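Local coordinates for cortical-lytic enzyme (Clostridium perfringens, PDB 5JIP), which probably hydrolyses the glycan strands of spore cortex peptidoglycan during germination, as a muramidase of glycoside hydrolase family 25, at residues Gln91-Leu96 / Glu139-Arg144; Asp107-Leu112 / Thr306-Lys311. All blocks are in the same frame, centred on the assembly; numbering follows the deposited sequence.

Contact 1. Residues Gln91-Leu96 / Glu139-Arg144; sequences QFIDVL and EEKTRR
Ile93 of helix 83-100 meets the last turn of helix 124-142 through its longer branch. Its CD1 lies 3.6 Å from Lys141 CB. Its CG1 lies 3.7 Å from Thr142 CG2. CD1 is also near that methyl, at 3.8 Å, and so sits against two consecutive residues. All of these are aliphatic van der Waals contacts. Ile93 and Lys141 run across each other at about a right angle. Lys141 gives only the root of its chain: it bends at chi2 (-76°), and its amino end leads away from Ile93.

Thr142 divides its two branches between two tasks. With chi1 at 67°, CG2 lies anti to the carbonyl carbon and faces Ile93, while OG1 serves the backbone. Arg144 N donates to Thr142 OG1 over 3.0 Å, which makes an ST turn. The same hydroxyl also bonds to Phe138 O, one turn back in the helix. The helix ends here, and Arg143 takes a positive phi of 57°. These bonds would fix the rotation of Thr142, with its methyl turned toward Ile93.

Tyr105 touches both Ile93 and Thr142. Phe138 packs on Ile93 and Leu96. Deeper in, the Phe92 ring carries Leu96 CD1 over the centre of one face and leans on strand 38-44. The contact is small and lies at the surface, with the backbones 7.6 Å apart between Ile93 CA and Thr142 CA. It joins two successive helices on the outside of the TIM-barrel-like catalytic domain of a family 25 hydrolase.

Contact 2. Residues Asp107-Leu112 / Thr306-Lys311; sequences DLFPVL and TGDFSK
The Phe109 ring reaches the 306-311 loop with its outer end, where two side-chain oxygens lie near it. Thr306 OG1 lies at the edge of the ring, in its plane, 3.7 Å from Phe109 CZ. The two side chains cross at about a right angle. Asp308 OD2 comes in obliquely and is closer, 3.4 Å from Phe109 CE1 and 3.7 Å from Phe109 CD1. The carboxylate plane is turned 43° from the ring plane, so the two groups are not stacked. The ring C-H atoms, slightly positive, would suit Thr306 OG1.

Phe109 lies just before strand 111-113 of the TIM-barrel-like domain. Its CG is anti to the carbonyl carbon (chi1 -65°), and the ring extends toward the loop although the CB bond does not aim there. Met147 of the next barrel strand packs against it. The loop joins strands 296-304 and 314-318 of the C-terminal beta domain, so the contact spans the boundary between the two domains.

The other Asp308 oxygen, OD1, accepts from Arg145 N, which anchors the carboxylate beside the ring; Arg144 NE makes a long, weak ion pair with it. The backbone N of Asp308 donates to Asp304 OD1. Asp304 is a ligand of the bound magnesium, together with Asp227, Met230 and Asp258. The side chain of Thr306 comes within about 5 Å of the metal.

In the fold
From the N terminus, the chain passes the first barrel strands and helices before helix 83-100, which carries residues 91-96. It then turns through Tyr105 into 107-112 and strand 111-113. Helix 124-142 follows, and at 139-144 contact 1 closes a loop of 42 residues. Contact 2 closes a much longer one, of 193 residues, when the chain returns at 306-311. The two loops cross, since their segments alternate. Contact 1 stays within the barrel domain; contact 2 ties that domain to the C-terminal beta domain. Their centres are about 11 Å apart, and Arg143 and Arg144 bridge them: Arg143 makes a cation-pi contact with Phe309, and Arg144 NH2 lies 3.0 Å from Leu108 O.

Contact 1. Residues Gln91-Leu96 / Glu139-Arg144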
# COMPACT_ATOMS: atom_id res chain seq x y z
N GLN A 91 18.63 -23.82 0.83
CA GLN A 91 19.73 -23.87 1.80
C GLN A 91 19.80 -22.58 2.61
O GLN A 91 20.00 -22.62 3.83
CB GLN A 91 21.06 -24.09 1.08
CG GLN A 91 21.23 -25.50 0.49
CD GLN A 91 22.40 -25.60 -0.50
OE1 GLN A 91 22.77 -24.62 -1.13
NE2 GLN A 91 22.96 -26.78 -0.64
N PHE A 92 19.64 -21.44 1.94
CA PHE A 92 19.63 -20.15 2.61
C PHE A 92 18.50 -20.06 3.63
O PHE A 92 18.70 -19.62 4.77
CB PHE A 92 19.52 -19.07 1.53
CG PHE A 92 19.61 -17.65 2.02
CD1 PHE A 92 20.44 -17.28 3.08
CD2 PHE A 92 18.87 -16.66 1.39
CE1 PHE A 92 20.51 -15.96 3.49
CE2 PHE A 92 18.94 -15.34 1.80
CZ PHE A 92 19.76 -14.99 2.85
N ILE A 93 17.31 -20.51 3.24
CA ILE A 93 16.14 -20.53 4.13
C ILE A 93 16.46 -21.32 5.39
O ILE A 93 16.09 -20.93 6.50
CB ILE A 93 14.93 -21.11 3.38
CG1 ILE A 93 14.43 -20.10 2.36
CG2 ILE A 93 13.80 -21.50 4.35
CD1 ILE A 93 13.46 -20.68 1.34
N ASP A 94 17.10 -22.47 5.22
CA ASP A 94 17.49 -23.31 6.35
C ASP A 94 18.49 -22.59 7.24
O ASP A 94 18.29 -22.49 8.46
CB ASP A 94 18.04 -24.62 5.78
CG ASP A 94 18.57 -25.61 6.83
OD1 ASP A 94 18.48 -25.37 8.04
OD2 ASP A 94 19.08 -26.66 6.39
N VAL A 95 19.55 -22.01 6.65
CA VAL A 95 20.58 -21.35 7.47
C VAL A 95 19.99 -20.15 8.21
O VAL A 95 20.28 -19.95 9.39
CB VAL A 95 21.78 -20.94 6.60
CG1 VAL A 95 22.82 -20.11 7.38
CG2 VAL A 95 22.42 -22.17 6.04
N LEU A 96 19.19 -19.34 7.52
CA LEU A 96 18.59 -18.18 8.18
C LEU A 96 17.88 -18.57 9.46
O LEU A 96 18.03 -17.90 10.49
CB LEU A 96 17.60 -17.48 7.25
CG LEU A 96 18.21 -16.66 6.12
CD1 LEU A 96 17.15 -16.38 5.06
CD2 LEU A 96 18.86 -15.35 6.58
N GLU A 139 10.72 -16.37 -1.87
CA GLU A 139 9.53 -15.64 -1.43
C GLU A 139 8.33 -16.57 -1.26
O GLU A 139 7.53 -16.39 -0.34
CB GLU A 139 9.24 -14.51 -2.41
CG GLU A 139 10.38 -13.50 -2.44
CD GLU A 139 10.03 -12.18 -3.13
OE1 GLU A 139 9.09 -12.16 -3.96
OE2 GLU A 139 10.71 -11.16 -2.85
N GLU A 140 8.20 -17.55 -2.14
CA GLU A 140 7.11 -18.52 -2.01
C GLU A 140 7.21 -19.26 -0.68
O GLU A 140 6.21 -19.45 0.02
CB GLU A 140 7.19 -19.47 -3.21
CG GLU A 140 6.24 -20.60 -3.21
CD GLU A 140 6.95 -21.88 -3.54
OE1 GLU A 140 7.70 -21.94 -4.56
OE2 GLU A 140 6.79 -22.82 -2.75
N LYS A 141 8.42 -19.63 -0.28
CA LYS A 141 8.62 -20.45 0.89
C LYS A 141 8.57 -19.65 2.19
O LYS A 141 8.15 -20.18 3.22
CB LYS A 141 9.95 -21.18 0.78
CG LYS A 141 9.95 -22.31 -0.25
CD LYS A 141 9.23 -23.53 0.27
CE LYS A 141 9.18 -24.63 -0.78
NZ LYS A 141 8.49 -25.83 -0.26
N THR A 142 8.96 -18.37 2.17
CA THR A 142 9.11 -17.61 3.39
C THR A 142 8.06 -16.53 3.58
O THR A 142 7.86 -16.09 4.70
CB THR A 142 10.49 -16.92 3.44
OG1 THR A 142 10.55 -15.92 2.40
CG2 THR A 142 11.59 -17.94 3.29
N ARG A 143 7.34 -16.13 2.52
CA ARG A 143 6.49 -14.95 2.53
C ARG A 143 7.27 -13.68 2.89
O ARG A 143 6.68 -12.70 3.33
CB ARG A 143 5.29 -15.12 3.48
CG ARG A 143 4.07 -14.29 3.04
CD ARG A 143 3.00 -14.25 4.13
NE ARG A 143 1.80 -13.56 3.68
CZ ARG A 143 0.89 -13.05 4.49
NH1 ARG A 143 1.03 -13.12 5.80
NH2 ARG A 143 -0.18 -12.45 4.00
N ARG A 144 8.60 -13.70 2.73
CA ARG A 144 9.46 -12.55 2.92
C ARG A 144 10.02 -12.07 1.59
O ARG A 144 10.51 -12.87 0.80
CB ARG A 144 10.65 -12.87 3.85
CG ARG A 144 10.30 -13.11 5.30
CD ARG A 144 9.88 -11.85 6.00
NE ARG A 144 10.94 -10.82 5.99
CZ ARG A 144 11.90 -10.69 6.91
NH1 ARG A 144 12.00 -11.51 7.95
NH2 ARG A 144 12.77 -9.70 6.79

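Contact 2. Residues Asp107-Leu112 / Thr306-Lys311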
# COMPACT_ATOMS: atom_id res chain seq x y z
N ASP A 107 15.58 -9.56 10.78
CA ASP A 107 14.86 -8.29 10.88
C ASP A 107 14.82 -7.56 9.54
O ASP A 107 13.79 -7.00 9.16
CB ASP A 107 15.52 -7.40 11.92
CG ASP A 107 15.73 -8.09 13.24
OD1 ASP A 107 14.80 -8.80 13.68
OD2 ASP A 107 16.81 -7.89 13.83
N LEU A 108 15.95 -7.52 8.84
CA LEU A 108 16.03 -6.84 7.56
C LEU A 108 15.74 -7.82 6.44
O LEU A 108 15.73 -9.05 6.65
CB LEU A 108 17.42 -6.25 7.36
CG LEU A 108 18.11 -5.71 8.59
CD1 LEU A 108 19.57 -5.36 8.28
CD2 LEU A 108 17.35 -4.49 9.09
N PHE A 109 15.49 -7.27 5.23
CA PHE A 109 15.33 -8.09 4.03
C PHE A 109 16.43 -9.14 3.99
O PHE A 109 17.62 -8.78 3.99
CB PHE A 109 15.44 -7.29 2.71
CG PHE A 109 14.38 -6.25 2.47
CD1 PHE A 109 13.07 -6.61 2.17
CD2 PHE A 109 14.73 -4.91 2.43
CE1 PHE A 109 12.14 -5.64 1.91
CE2 PHE A 109 13.81 -3.94 2.15
CZ PHE A 109 12.52 -4.28 1.89
N PRO A 110 16.10 -10.41 3.87
CA PRO A 110 17.11 -11.37 3.41
C PRO A 110 17.65 -10.93 2.06
O PRO A 110 16.94 -10.33 1.26
CB PRO A 110 16.33 -12.69 3.32
CG PRO A 110 15.11 -12.47 4.17
CD PRO A 110 14.78 -11.03 4.02
N VAL A 111 18.93 -11.20 1.82
CA VAL A 111 19.62 -10.68 0.65
C VAL A 111 20.26 -11.82 -0.15
O VAL A 111 20.91 -12.71 0.43
CB VAL A 111 20.68 -9.64 1.06
CG1 VAL A 111 21.69 -9.36 -0.05
CG2 VAL A 111 20.02 -8.35 1.47
N LEU A 112 20.08 -11.77 -1.47
CA LEU A 112 20.87 -12.55 -2.43
C LEU A 112 22.00 -11.68 -2.97
O LEU A 112 21.77 -10.64 -3.57
CB LEU A 112 19.99 -13.05 -3.57
CG LEU A 112 20.67 -13.90 -4.65
CD1 LEU A 112 21.04 -15.24 -4.08
CD2 LEU A 112 19.71 -14.05 -5.81
N THR A 306 6.53 -2.35 0.62
CA THR A 306 7.17 -3.31 -0.26
C THR A 306 6.67 -4.73 -0.01
O THR A 306 7.20 -5.67 -0.59
CB THR A 306 8.70 -3.20 -0.15
OG1 THR A 306 9.11 -3.08 1.21
CG2 THR A 306 9.17 -1.95 -0.89
N GLY A 307 5.61 -4.90 0.78
CA GLY A 307 4.90 -6.16 0.78
C GLY A 307 5.32 -7.19 1.80
O GLY A 307 5.04 -8.38 1.61
N ASP A 308 6.00 -6.77 2.88
CA ASP A 308 6.19 -7.63 4.04
C ASP A 308 5.10 -7.42 5.07
O ASP A 308 4.49 -6.34 5.18
CB ASP A 308 7.55 -7.37 4.68
CG ASP A 308 8.69 -8.05 3.92
OD1 ASP A 308 8.59 -9.25 3.64
OD2 ASP A 308 9.68 -7.36 3.58
N PHE A 309 4.87 -8.47 5.85
CA PHE A 309 3.80 -8.55 6.84
C PHE A 309 4.34 -8.69 8.26
O PHE A 309 5.46 -9.15 8.48
CB PHE A 309 2.91 -9.74 6.55
CG PHE A 309 2.42 -9.78 5.15
CD1 PHE A 309 3.19 -10.35 4.16
CD2 PHE A 309 1.23 -9.19 4.81
CE1 PHE A 309 2.75 -10.37 2.84
CE2 PHE A 309 0.80 -9.18 3.49
CZ PHE A 309 1.57 -9.77 2.51
N SER A 310 3.50 -8.29 9.21
CA SER A 310 3.67 -8.65 10.62
C SER A 310 4.07 -10.11 10.72
O SER A 310 3.42 -10.97 10.13
CB SER A 310 2.38 -8.41 11.41
OG SER A 310 1.90 -7.08 11.29
N LYS A 311 5.12 -10.39 11.49
CA LYS A 311 5.55 -11.78 11.62
C LYS A 311 4.44 -12.63 12.22
O LYS A 311 4.21 -13.76 11.78
CB LYS A 311 6.80 -11.86 12.48
CG LYS A 311 7.41 -13.27 12.54
CD LYS A 311 8.69 -13.29 13.41
CE LYS A 311 9.33 -14.67 13.44
NZ LYS A 311 8.58 -15.58 14.33